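Local atomic coordinates of homoserine dehydrogenase (Staphylococcus aureus M1064, PDB entry 4PG7), a protein that catalyses the NAD(P)-dependent interconversion of aspartate semialdehyde and homoserine in the aspartic acid pathway. Residues I41-R46 / S76-T81; S182-S187 / L206-A211; S187-T190 / T195-E198; I304-I307 / D313-F316; E389-E394 / Q413-V418. All coordinates share one frame; numbering follows the deposited sequence.

Contact 1 (I41-R46 / S76-T81); sequences IIEENR and SQYHLT
Glu43 and Tyr78 both turn CG away from the carbonyl carbon, with chi1 at -78° and -59°. Beyond CG the glutamate chain runs straight out from its helix, and the two polar ends meet. Tyr78 OH donates to Glu43 OE2 at 2.6 Å. The carboxylate oxygen takes this bond on its anti lone pair, the one away from its partner oxygen. It sits at the edge of the phenol ring, near the ring plane. Carboxylate and ring are nearly coplanar, 15° apart. Asn74 adds a weak hydrogen bond to the same OE2. This lies in the NAD-binding domain, whose parallel sheet and glycine-rich strand-turn-helix pattern fit a Rossmann-type fold. Helix 33-53 carries Glu43, and Tyr78 comes just before the edge strand 80-81. Tyr78 packs on Ile59 and Ile62 of strand 55-63. On the helix, Asn45 ND2 bonds back to Ile41 O at 2.8 Å. The same helix packs through Ile42 on Leu334 of helix 323-339 and through Asn45 on His351 of the second subunit.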
# COMPACT_ATOMS: atom_id res chain seq x y z
N ILE A 41 -24.70 -11.00 -2.70
CA ILE A 41 -24.30 -9.69 -3.20
C ILE A 41 -25.00 -9.36 -4.52
O ILE A 41 -25.45 -8.23 -4.71
CB ILE A 41 -22.78 -9.59 -3.37
CG1 ILE A 41 -22.09 -9.59 -2.00
CG2 ILE A 41 -22.41 -8.32 -4.14
CD1 ILE A 41 -20.59 -9.77 -2.05
N ILE A 42 -25.06 -10.32 -5.43
CA ILE A 42 -25.78 -10.12 -6.69
C ILE A 42 -27.27 -9.86 -6.43
O ILE A 42 -27.84 -8.92 -7.00
CB ILE A 42 -25.60 -11.31 -7.65
CG1 ILE A 42 -24.16 -11.36 -8.15
CG2 ILE A 42 -26.57 -11.21 -8.83
CD1 ILE A 42 -23.75 -12.71 -8.69
N GLU A 43 -27.90 -10.66 -5.58
CA GLU A 43 -29.32 -10.45 -5.26
C GLU A 43 -29.59 -9.04 -4.75
O GLU A 43 -30.44 -8.33 -5.27
CB GLU A 43 -29.80 -11.44 -4.19
CG GLU A 43 -30.08 -12.83 -4.71
CD GLU A 43 -30.48 -13.80 -3.62
OE1 GLU A 43 -30.62 -13.36 -2.46
OE2 GLU A 43 -30.66 -14.99 -3.92
N GLU A 44 -28.84 -8.66 -3.72
CA GLU A 44 -29.00 -7.36 -3.06
C GLU A 44 -28.73 -6.16 -3.97
O GLU A 44 -29.26 -5.08 -3.73
CB GLU A 44 -28.13 -7.31 -1.80
CG GLU A 44 -28.72 -8.17 -0.69
CD GLU A 44 -27.76 -8.42 0.45
OE1 GLU A 44 -26.63 -7.86 0.45
OE2 GLU A 44 -28.14 -9.18 1.36
N ASN A 45 -27.93 -6.35 -5.01
CA ASN A 45 -27.58 -5.27 -5.93
C ASN A 45 -28.16 -5.40 -7.33
O ASN A 45 -27.82 -4.61 -8.21
CB ASN A 45 -26.06 -5.18 -6.03
CG ASN A 45 -25.44 -4.67 -4.76
OD1 ASN A 45 -25.45 -3.47 -4.49
ND2 ASN A 45 -24.92 -5.58 -3.95
N ARG A 46 -29.04 -6.38 -7.52
CA ARG A 46 -29.54 -6.70 -8.86
C ARG A 46 -30.28 -5.52 -9.49
O ARG A 46 -29.98 -5.14 -10.63
CB ARG A 46 -30.44 -7.93 -8.84
CG ARG A 46 -30.73 -8.48 -10.23
CD ARG A 46 -31.43 -9.83 -10.18
NE ARG A 46 -31.81 -10.28 -11.51
CZ ARG A 46 -32.52 -11.39 -11.76
NH1 ARG A 46 -32.93 -12.17 -10.77
NH2 ARG A 46 -32.81 -11.71 -13.01
N SER A 76 -32.57 -22.24 -2.93
CA SER A 76 -33.52 -23.10 -3.62
C SER A 76 -34.19 -22.41 -4.82
O SER A 76 -34.86 -23.08 -5.59
CB SER A 76 -34.59 -23.65 -2.66
OG SER A 76 -35.48 -22.63 -2.20
N GLN A 77 -34.01 -21.10 -5.00
CA GLN A 77 -34.60 -20.40 -6.16
C GLN A 77 -33.76 -20.64 -7.42
O GLN A 77 -34.24 -20.44 -8.52
CB GLN A 77 -34.67 -18.89 -5.89
N TYR A 78 -32.51 -21.05 -7.25
CA TYR A 78 -31.59 -21.21 -8.36
C TYR A 78 -31.56 -22.65 -8.83
O TYR A 78 -31.87 -23.58 -8.09
CB TYR A 78 -30.18 -20.72 -7.99
CG TYR A 78 -30.19 -19.28 -7.57
CD1 TYR A 78 -30.19 -18.28 -8.52
CD2 TYR A 78 -30.25 -18.92 -6.23
CE1 TYR A 78 -30.22 -16.95 -8.16
CE2 TYR A 78 -30.28 -17.58 -5.85
CZ TYR A 78 -30.26 -16.60 -6.82
OH TYR A 78 -30.28 -15.26 -6.49
N HIS A 79 -31.18 -22.82 -10.07
CA HIS A 79 -31.04 -24.14 -10.63
C HIS A 79 -29.66 -24.72 -10.25
O HIS A 79 -28.60 -24.18 -10.62
CB HIS A 79 -31.20 -24.06 -12.12
CG HIS A 79 -30.93 -25.35 -12.80
ND1 HIS A 79 -29.88 -25.49 -13.67
CD2 HIS A 79 -31.49 -26.57 -12.68
CE1 HIS A 79 -29.83 -26.74 -14.10
NE2 HIS A 79 -30.79 -27.41 -13.51
N LEU A 80 -29.69 -25.78 -9.45
CA LEU A 80 -28.47 -26.44 -8.97
C LEU A 80 -28.25 -27.68 -9.79
O LEU A 80 -29.20 -28.40 -10.07
CB LEU A 80 -28.65 -26.88 -7.50
CG LEU A 80 -29.07 -25.80 -6.50
CD1 LEU A 80 -29.19 -26.42 -5.12
CD2 LEU A 80 -28.08 -24.64 -6.48
N THR A 81 -27.02 -27.93 -10.18
CA THR A 81 -26.67 -29.12 -10.92
C THR A 81 -25.38 -29.71 -10.36
O THR A 81 -24.58 -29.00 -9.77
CB THR A 81 -26.49 -28.80 -12.42
OG1 THR A 81 -26.07 -29.98 -13.11
CG2 THR A 81 -25.47 -27.68 -12.64

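Contact 2 (S182-S187 / L206-A211); sequences SNFILS and LGFAEA
The rings of Phe184 and Phe208 lie face to face in an offset stack. Phe208 CD2 stands 3.6 Å above the Phe184 plane, over the ring centre. In return, Phe184 CD1 lies above the Phe208 ring but is displaced toward its rim. The centroids are 4.3 Å apart and the planes are tilted by 24°. Leu206 CD1 approaches the Phe184 ring obliquely, 3.6 Å from CZ.

The stack ties helix 180-192 to the end of helix 196-205, where a Schellman motif closes the helix. Gly207 is the residue that leaves the helix there. Its positive phi, 96°, is one that glycine adopts readily. The chain then turns back, and Phe208 faces the first helix.

Phe184 has CG opposite its backbone N (chi1 -179°), which throws the ring out from its helix toward the loop. The Phe184 side chain also touches Ala203 of helix 196-205. The loop is held by polar bonds as well: Phe208 O accepts from Thr181 OG1, and Ala209 has a backbone bond with Ala203. Asn183 ND2, on the same helix as Phe184, bonds to Val297 O and Asp299 O. The closest approach of the two aromatic side chains is 3.5 Å, from Phe184 CE1 to Phe208 CE2.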
# COMPACT_ATOMS: atom_id res chain seq x y z
N SER A 182 0.96 -17.27 11.08
CA SER A 182 2.35 -17.34 11.52
C SER A 182 2.84 -16.04 12.11
O SER A 182 3.58 -16.04 13.07
CB SER A 182 3.29 -17.68 10.38
OG SER A 182 3.18 -19.04 10.03
N ASN A 183 2.45 -14.93 11.50
CA ASN A 183 2.83 -13.65 12.04
C ASN A 183 2.21 -13.43 13.41
O ASN A 183 2.87 -12.91 14.31
CB ASN A 183 2.45 -12.51 11.11
CG ASN A 183 3.27 -11.28 11.38
OD1 ASN A 183 4.50 -11.36 11.46
ND2 ASN A 183 2.61 -10.13 11.51
N PHE A 184 0.95 -13.82 13.56
CA PHE A 184 0.27 -13.73 14.87
C PHE A 184 1.06 -14.49 15.93
O PHE A 184 1.30 -13.99 17.03
CB PHE A 184 -1.16 -14.26 14.79
CG PHE A 184 -1.90 -14.17 16.10
CD1 PHE A 184 -2.67 -13.06 16.41
CD2 PHE A 184 -1.81 -15.19 17.04
CE1 PHE A 184 -3.34 -12.96 17.65
CE2 PHE A 184 -2.47 -15.10 18.27
CZ PHE A 184 -3.23 -13.98 18.58
N ILE A 185 1.48 -15.71 15.59
CA ILE A 185 2.20 -16.54 16.54
C ILE A 185 3.52 -15.90 16.93
O ILE A 185 3.86 -15.85 18.13
CB ILE A 185 2.42 -17.95 15.94
CG1 ILE A 185 1.08 -18.69 15.91
CG2 ILE A 185 3.43 -18.75 16.75
CD1 ILE A 185 1.03 -19.91 15.01
N LEU A 186 4.27 -15.40 15.94
CA LEU A 186 5.55 -14.75 16.25
C LEU A 186 5.37 -13.49 17.12
O LEU A 186 6.17 -13.23 18.01
CB LEU A 186 6.34 -14.45 14.99
CG LEU A 186 6.87 -15.66 14.22
CD1 LEU A 186 7.51 -15.23 12.92
CD2 LEU A 186 7.87 -16.43 15.05
N SER A 187 4.33 -12.71 16.85
CA SER A 187 4.00 -11.54 17.67
C SER A 187 3.69 -11.93 19.11
O SER A 187 4.13 -11.29 20.04
CB SER A 187 2.83 -10.76 17.07
OG SER A 187 3.20 -10.20 15.82
N LEU A 206 -7.98 -18.64 19.80
CA LEU A 206 -8.46 -17.32 19.44
C LEU A 206 -9.05 -17.27 18.05
O LEU A 206 -9.52 -16.22 17.65
CB LEU A 206 -7.35 -16.29 19.57
CG LEU A 206 -6.92 -15.99 20.99
CD1 LEU A 206 -5.75 -15.01 20.94
CD2 LEU A 206 -8.05 -15.42 21.82
N GLY A 207 -9.04 -18.38 17.31
CA GLY A 207 -9.61 -18.44 15.97
C GLY A 207 -8.64 -18.25 14.80
O GLY A 207 -9.02 -18.47 13.66
N PHE A 208 -7.38 -17.90 15.05
CA PHE A 208 -6.40 -17.66 13.96
C PHE A 208 -5.86 -18.91 13.29
O PHE A 208 -5.87 -19.04 12.06
CB PHE A 208 -5.28 -16.77 14.46
CG PHE A 208 -5.78 -15.44 14.87
CD1 PHE A 208 -6.20 -14.54 13.91
CD2 PHE A 208 -5.95 -15.12 16.20
CE1 PHE A 208 -6.71 -13.31 14.26
CE2 PHE A 208 -6.48 -13.90 16.57
CZ PHE A 208 -6.86 -12.98 15.60
N ALA A 209 -5.44 -19.87 14.09
CA ALA A 209 -4.92 -21.11 13.56
C ALA A 209 -6.03 -22.12 13.55
O ALA A 209 -6.87 -22.11 14.45
CB ALA A 209 -3.76 -21.61 14.41
N GLU A 210 -5.99 -23.03 12.58
CA GLU A 210 -6.89 -24.17 12.51
C GLU A 210 -6.25 -25.37 13.21
O GLU A 210 -5.08 -25.33 13.62
CB GLU A 210 -7.22 -24.45 11.03
CG GLU A 210 -7.96 -23.30 10.36
CD GLU A 210 -7.81 -23.25 8.85
OE1 GLU A 210 -7.57 -24.31 8.22
OE2 GLU A 210 -7.95 -22.15 8.27
N ALA A 211 -7.04 -26.44 13.37
CA ALA A 211 -6.65 -27.61 14.17
C ALA A 211 -5.40 -28.29 13.65
O ALA A 211 -4.55 -28.75 14.43
CB ALA A 211 -7.80 -28.60 14.21

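Contact 3 (S187-T190 / T195-E198)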
# COMPACT_ATOMS: atom_id res chain seq x y z
N SER A 187 4.33 -12.71 16.85
CA SER A 187 4.00 -11.54 17.67
C SER A 187 3.69 -11.93 19.11
O SER A 187 4.13 -11.29 20.04
CB SER A 187 2.83 -10.76 17.07
OG SER A 187 3.20 -10.20 15.82
N LYS A 188 2.91 -12.99 19.27
CA LYS A 188 2.56 -13.48 20.60
C LYS A 188 3.80 -13.93 21.38
O LYS A 188 3.97 -13.56 22.54
CB LYS A 188 1.58 -14.64 20.45
CG LYS A 188 1.05 -15.19 21.77
CD LYS A 188 0.06 -14.26 22.45
CE LYS A 188 -1.27 -14.20 21.71
NZ LYS A 188 -2.30 -13.53 22.55
N MET A 189 4.66 -14.72 20.73
CA MET A 189 5.89 -15.18 21.36
C MET A 189 6.69 -13.99 21.81
O MET A 189 7.19 -13.93 22.94
CB MET A 189 6.72 -16.02 20.39
CG MET A 189 6.12 -17.36 20.04
SD MET A 189 7.05 -18.25 18.77
CE MET A 189 8.54 -18.62 19.70
N THR A 190 6.79 -13.01 20.92
CA THR A 190 7.61 -11.85 21.16
C THR A 190 7.05 -10.96 22.29
O THR A 190 7.77 -10.62 23.22
CB THR A 190 7.77 -11.02 19.88
OG1 THR A 190 8.32 -11.85 18.84
CG2 THR A 190 8.64 -9.78 20.14
N THR A 195 6.46 -19.72 24.57
CA THR A 195 7.06 -20.65 23.63
C THR A 195 6.21 -20.72 22.39
O THR A 195 5.03 -20.33 22.40
CB THR A 195 7.09 -22.08 24.18
OG1 THR A 195 5.75 -22.52 24.45
CG2 THR A 195 7.92 -22.15 25.46
N PHE A 196 6.79 -21.27 21.32
CA PHE A 196 6.06 -21.51 20.08
C PHE A 196 4.79 -22.34 20.33
O PHE A 196 3.70 -22.01 19.84
CB PHE A 196 6.93 -22.20 19.02
CG PHE A 196 6.14 -22.73 17.87
CD1 PHE A 196 5.66 -21.87 16.88
CD2 PHE A 196 5.81 -24.08 17.80
CE1 PHE A 196 4.88 -22.35 15.85
CE2 PHE A 196 5.03 -24.56 16.77
CZ PHE A 196 4.57 -23.70 15.79
N GLU A 197 4.94 -23.42 21.10
CA GLU A 197 3.83 -24.32 21.40
C GLU A 197 2.67 -23.59 22.11
O GLU A 197 1.51 -23.80 21.76
CB GLU A 197 4.34 -25.49 22.27
CG GLU A 197 5.25 -26.51 21.55
CD GLU A 197 6.67 -26.01 21.13
OE1 GLU A 197 7.24 -25.03 21.71
OE2 GLU A 197 7.23 -26.63 20.19
N GLU A 198 2.99 -22.77 23.09
CA GLU A 198 2.00 -21.99 23.81
C GLU A 198 1.33 -20.98 22.89
O GLU A 198 0.11 -20.80 22.95
CB GLU A 198 2.64 -21.26 24.98
CG GLU A 198 3.05 -22.15 26.14
CD GLU A 198 3.97 -21.47 27.16
OE1 GLU A 198 4.49 -20.35 26.89
OE2 GLU A 198 4.22 -22.06 28.23
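Thr195, whose carbonyl oxygen lies against Met189, uses its hydroxyl to cap the helix that follows. Thr195 OG1 accepts from Glu198 N at 3.1 Å, with an N-H...O angle of 163°. The bond is returned: Thr195 N donates to Glu198 OE1, also at 3.1 Å. This second donor comes from above the carboxylate plane, 46° out of it. The pair is a capping box, and it fixes the first turn of helix 196-205. Met189 then packs on the start of that turn. Its CG lies 3.9 Å from Thr195 O. The chain bends at its end (chi3 68°), which lays the methyl group CE 3.6 Å from Phe196 N. The sulfur SD is 3.7 Å from Phe196 CA; it lies near the plane of the Phe196 ring without packing on the ring. No hydrogen bond crosses between the segments. They meet by van der Waals contact of the Met189 side chain with backbone atoms and Phe196 CB. Phe196 starts away from Met189, and its side chain touches Ile248 and Ser249, about 9 Å from the bound lysine. Met189, on helix 180-192, packs between Ala199 of helix 196-205 and Ile256 of helix 253-262.

Contact 4 (I304-I307 / D313-F316)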
# COMPACT_ATOMS: atom_id res chain seq x y z
N ILE A 304 3.34 -6.24 2.00
CA ILE A 304 4.32 -6.46 0.92
C ILE A 304 5.15 -5.23 0.74
O ILE A 304 4.60 -4.16 0.47
CB ILE A 304 3.74 -6.72 -0.49
CG1 ILE A 304 2.50 -7.56 -0.41
CG2 ILE A 304 4.79 -7.38 -1.39
CD1 ILE A 304 2.79 -9.00 -0.09
N TYR A 305 6.45 -5.42 0.84
CA TYR A 305 7.43 -4.39 0.70
C TYR A 305 8.13 -4.58 -0.63
O TYR A 305 8.71 -5.64 -0.88
CB TYR A 305 8.44 -4.51 1.82
CG TYR A 305 9.31 -3.32 2.00
CD1 TYR A 305 8.95 -2.29 2.87
CD2 TYR A 305 10.52 -3.22 1.33
CE1 TYR A 305 9.75 -1.18 3.05
CE2 TYR A 305 11.34 -2.12 1.51
CZ TYR A 305 10.95 -1.10 2.36
OH TYR A 305 11.78 -0.02 2.51
N VAL A 306 8.14 -3.55 -1.46
CA VAL A 306 8.56 -3.67 -2.85
C VAL A 306 9.70 -2.71 -3.12
O VAL A 306 9.62 -1.52 -2.75
CB VAL A 306 7.38 -3.37 -3.79
CG1 VAL A 306 7.83 -3.31 -5.23
CG2 VAL A 306 6.31 -4.42 -3.61
N ILE A 307 10.77 -3.23 -3.72
CA ILE A 307 11.98 -2.48 -4.02
C ILE A 307 12.18 -2.46 -5.53
O ILE A 307 11.94 -3.47 -6.20
CB ILE A 307 13.19 -3.13 -3.33
CG1 ILE A 307 13.02 -3.05 -1.81
CG2 ILE A 307 14.51 -2.48 -3.76
CD1 ILE A 307 13.84 -4.06 -1.05
N ASP A 313 11.40 2.73 -2.05
CA ASP A 313 10.67 1.54 -1.64
C ASP A 313 9.19 1.87 -1.45
O ASP A 313 8.82 3.01 -1.18
CB ASP A 313 11.23 0.98 -0.35
CG ASP A 313 12.71 0.67 -0.44
OD1 ASP A 313 13.26 0.71 -1.56
OD2 ASP A 313 13.30 0.40 0.62
N THR A 314 8.34 0.87 -1.58
CA THR A 314 6.94 1.04 -1.26
C THR A 314 6.50 -0.13 -0.39
O THR A 314 7.15 -1.18 -0.36
CB THR A 314 6.04 1.12 -2.51
OG1 THR A 314 6.20 -0.07 -3.27
CG2 THR A 314 6.39 2.30 -3.40
N MET A 315 5.39 0.06 0.32
CA MET A 315 4.79 -1.04 1.10
C MET A 315 3.29 -0.89 1.18
O MET A 315 2.75 0.22 1.26
CB MET A 315 5.40 -1.11 2.52
CG MET A 315 5.11 -2.43 3.27
SD MET A 315 5.61 -2.41 5.04
CE MET A 315 4.28 -1.35 5.62
N PHE A 316 2.63 -2.03 1.15
CA PHE A 316 1.19 -2.14 1.28
C PHE A 316 0.94 -2.98 2.52
O PHE A 316 1.57 -4.02 2.69
CB PHE A 316 0.63 -2.80 0.02
CG PHE A 316 1.10 -2.12 -1.25
CD1 PHE A 316 0.31 -1.16 -1.88
CD2 PHE A 316 2.37 -2.38 -1.77
CE1 PHE A 316 0.75 -0.51 -3.02
CE2 PHE A 316 2.82 -1.72 -2.90
CZ PHE A 316 2.01 -0.79 -3.54
O HOH W 1 9.04 0.66 -4.89
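The Tyr305 and Met315 face of this antiparallel beta hairpin is the tightly packed one. Both residues are buried, and Met315 CB lies 3.8 Å from Tyr305 CD1. The Met315 sulfur sits at the ring edge, a Met-aromatic contact. Thr314 O lies over one face of the same ring. With chi1 at -166°, the Tyr305 ring reaches along the hairpin to Asp313. There Tyr305 OH donates to Asp313 OD2 at 2.5 Å, a doubtfully short distance, with the ring and carboxylate planes turned 75° apart. The other face carries Ile304, Val306, Thr314 and Phe316. These four are partly exposed, and a water lies beside Val306 and Thr314. It donates to Val306 O at 3.1 Å and makes a weak bond to Thr314 OG1. Thr314 OG1 stands beside Val306 CB at 3.5 Å. Val306 CG2 only grazes Phe316 CE2, at 4.5 Å. Between the faces, two hydrogen-bonded pairs, Ile304 with Phe316 and Val306 with Thr314, give four backbone bonds. Thr314, Met315 and Phe316 also pair with a strand of the second subunit, and the sheet runs on across the interface. The bonding implies a hairpin fixed by its backbone, with a Tyr305-Asp313 hydrogen bond beside the turn.

Contact 5 (E389-E394 / Q413-V418)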
# COMPACT_ATOMS: atom_id res chain seq x y z
N GLU A 389 34.51 -13.73 23.31
CA GLU A 389 35.56 -12.95 22.67
C GLU A 389 36.35 -13.84 21.73
O GLU A 389 36.69 -13.45 20.62
CB GLU A 389 36.49 -12.29 23.70
CG GLU A 389 35.85 -11.17 24.50
CD GLU A 389 35.02 -11.63 25.71
OE1 GLU A 389 35.09 -12.81 26.12
OE2 GLU A 389 34.27 -10.78 26.25
N ASN A 390 36.64 -15.05 22.19
CA ASN A 390 37.35 -16.03 21.38
C ASN A 390 36.56 -16.50 20.15
O ASN A 390 37.12 -16.65 19.07
CB ASN A 390 37.70 -17.24 22.21
CG ASN A 390 38.46 -18.27 21.42
OD1 ASN A 390 39.57 -18.00 20.97
ND2 ASN A 390 37.87 -19.45 21.24
N PHE A 391 35.27 -16.74 20.32
CA PHE A 391 34.40 -17.08 19.21
C PHE A 391 34.40 -15.94 18.17
O PHE A 391 34.58 -16.18 16.99
CB PHE A 391 32.99 -17.35 19.73
CG PHE A 391 31.97 -17.60 18.65
CD1 PHE A 391 32.14 -18.62 17.74
CD2 PHE A 391 30.85 -16.82 18.56
CE1 PHE A 391 31.20 -18.85 16.74
CE2 PHE A 391 29.89 -17.06 17.57
CZ PHE A 391 30.09 -18.07 16.66
N GLU A 392 34.26 -14.70 18.63
CA GLU A 392 34.29 -13.55 17.74
C GLU A 392 35.61 -13.43 16.97
O GLU A 392 35.61 -13.20 15.76
CB GLU A 392 34.04 -12.25 18.53
CG GLU A 392 33.94 -11.01 17.66
CD GLU A 392 33.61 -9.74 18.45
OE1 GLU A 392 34.03 -9.62 19.62
OE2 GLU A 392 32.92 -8.87 17.88
N ASN A 393 36.73 -13.59 17.68
CA ASN A 393 38.03 -13.55 17.04
C ASN A 393 38.20 -14.64 16.01
O ASN A 393 38.70 -14.36 14.92
CB ASN A 393 39.16 -13.70 18.07
CG ASN A 393 39.29 -12.49 18.98
OD1 ASN A 393 38.90 -11.36 18.62
ND2 ASN A 393 39.85 -12.71 20.16
N GLU A 394 37.81 -15.87 16.34
CA GLU A 394 37.89 -16.93 15.34
C GLU A 394 37.05 -16.61 14.10
O GLU A 394 37.51 -16.84 12.98
CB GLU A 394 37.53 -18.33 15.86
CG GLU A 394 37.72 -19.35 14.73
CD GLU A 394 37.94 -20.77 15.20
OE1 GLU A 394 37.37 -21.14 16.27
OE2 GLU A 394 38.65 -21.53 14.49
N GLN A 413 27.04 -22.42 26.49
CA GLN A 413 27.95 -22.79 25.40
C GLN A 413 27.33 -22.60 23.98
O GLN A 413 27.68 -23.32 23.04
CB GLN A 413 28.43 -24.24 25.58
CG GLN A 413 29.32 -24.44 26.80
CD GLN A 413 29.89 -25.85 26.91
OE1 GLN A 413 30.98 -26.03 27.45
NE2 GLN A 413 29.17 -26.84 26.39
N SER A 414 26.45 -21.61 23.84
CA SER A 414 25.87 -21.26 22.54
C SER A 414 26.00 -19.77 22.32
O SER A 414 25.75 -18.99 23.23
CB SER A 414 24.41 -21.67 22.45
OG SER A 414 24.28 -23.07 22.45
N TYR A 415 26.39 -19.40 21.12
CA TYR A 415 26.54 -18.02 20.71
C TYR A 415 25.82 -17.85 19.40
O TYR A 415 25.63 -18.81 18.63
CB TYR A 415 28.02 -17.64 20.50
CG TYR A 415 28.88 -17.87 21.72
CD1 TYR A 415 28.67 -17.13 22.88
CD2 TYR A 415 29.89 -18.81 21.71
CE1 TYR A 415 29.45 -17.35 24.01
CE2 TYR A 415 30.68 -19.02 22.83
CZ TYR A 415 30.45 -18.30 23.98
OH TYR A 415 31.22 -18.52 25.08
N ALA A 416 25.45 -16.61 19.13
CA ALA A 416 24.86 -16.24 17.85
C ALA A 416 25.72 -15.14 17.28
O ALA A 416 26.30 -14.35 18.02
CB ALA A 416 23.43 -15.76 18.04
N ALA A 417 25.78 -15.08 15.95
CA ALA A 417 26.50 -14.02 15.25
C ALA A 417 25.58 -13.46 14.18
O ALA A 417 24.92 -14.21 13.50
CB ALA A 417 27.76 -14.57 14.60
N VAL A 418 25.55 -12.14 14.04
CA VAL A 418 24.97 -11.53 12.87
C VAL A 418 26.11 -10.98 12.04
O VAL A 418 26.92 -10.19 12.51
CB VAL A 418 23.95 -10.41 13.24
CG1 VAL A 418 23.56 -9.58 12.01
CG2 VAL A 418 22.73 -11.03 13.92
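Phe391 is the residue of helix segment 389-394 that meets Tyr415 and Ala417 on the strand. Ahead of it, Glu389 O accepts from Asn393 N at 2.9 Å within the helix. Phe391 itself has a trans chi1 of 175°, which aims the ring at the sheet. Its CE2 reaches Tyr415 CB at 3.5 Å and Ala417 CB at 4.4 Å. The Phe391 and Tyr415 rings are near parallel, 19° apart, but are slid so far that they barely overlap; the centroids are 5.4 Å apart. The two side chains run past each other in opposite directions. Farther on, Glu394 OE1 is bonded to Tyr435 OH, and the Tyr435 ring meets that of Phe391. Helix 388-398 here covers one face of the C-terminal sheet. The helix and strand order fits the beta-alpha-beta-beta-alpha-beta pattern of an ACT domain. Phe391 and Tyr415 also both touch Val381 on the neighbouring strand. Contact across the segments is wholly apolar. The one polar end, Tyr415 OH, bonds to Gly386 O, so the chemistry implies a hydrophobic core with its buried hydroxyl satisfied.

In the fold
From the N terminus, contact 1 comes first. It closes a loop of 29 residues in the NAD-binding domain, tying helix 33-53 to the edge of the parallel sheet. Contacts 2 and 3 follow and start from the same helix, 180-192, sharing Ser187. Contact 3 closes the short turn to helix 196-205 and falls inside the span of contact 2, which brings back the loop beyond that helix. The two touch through Ile185 and Phe196. Contact 4 then closes a hairpin in the mixed sheet, at the subunit interface. Contact 5 closes the 18-residue loop from helix 388-398 to strand 414-422, in the C-terminal domain. Contacts 1 and 5 lie farthest apart, with centres about 66 Å from each other.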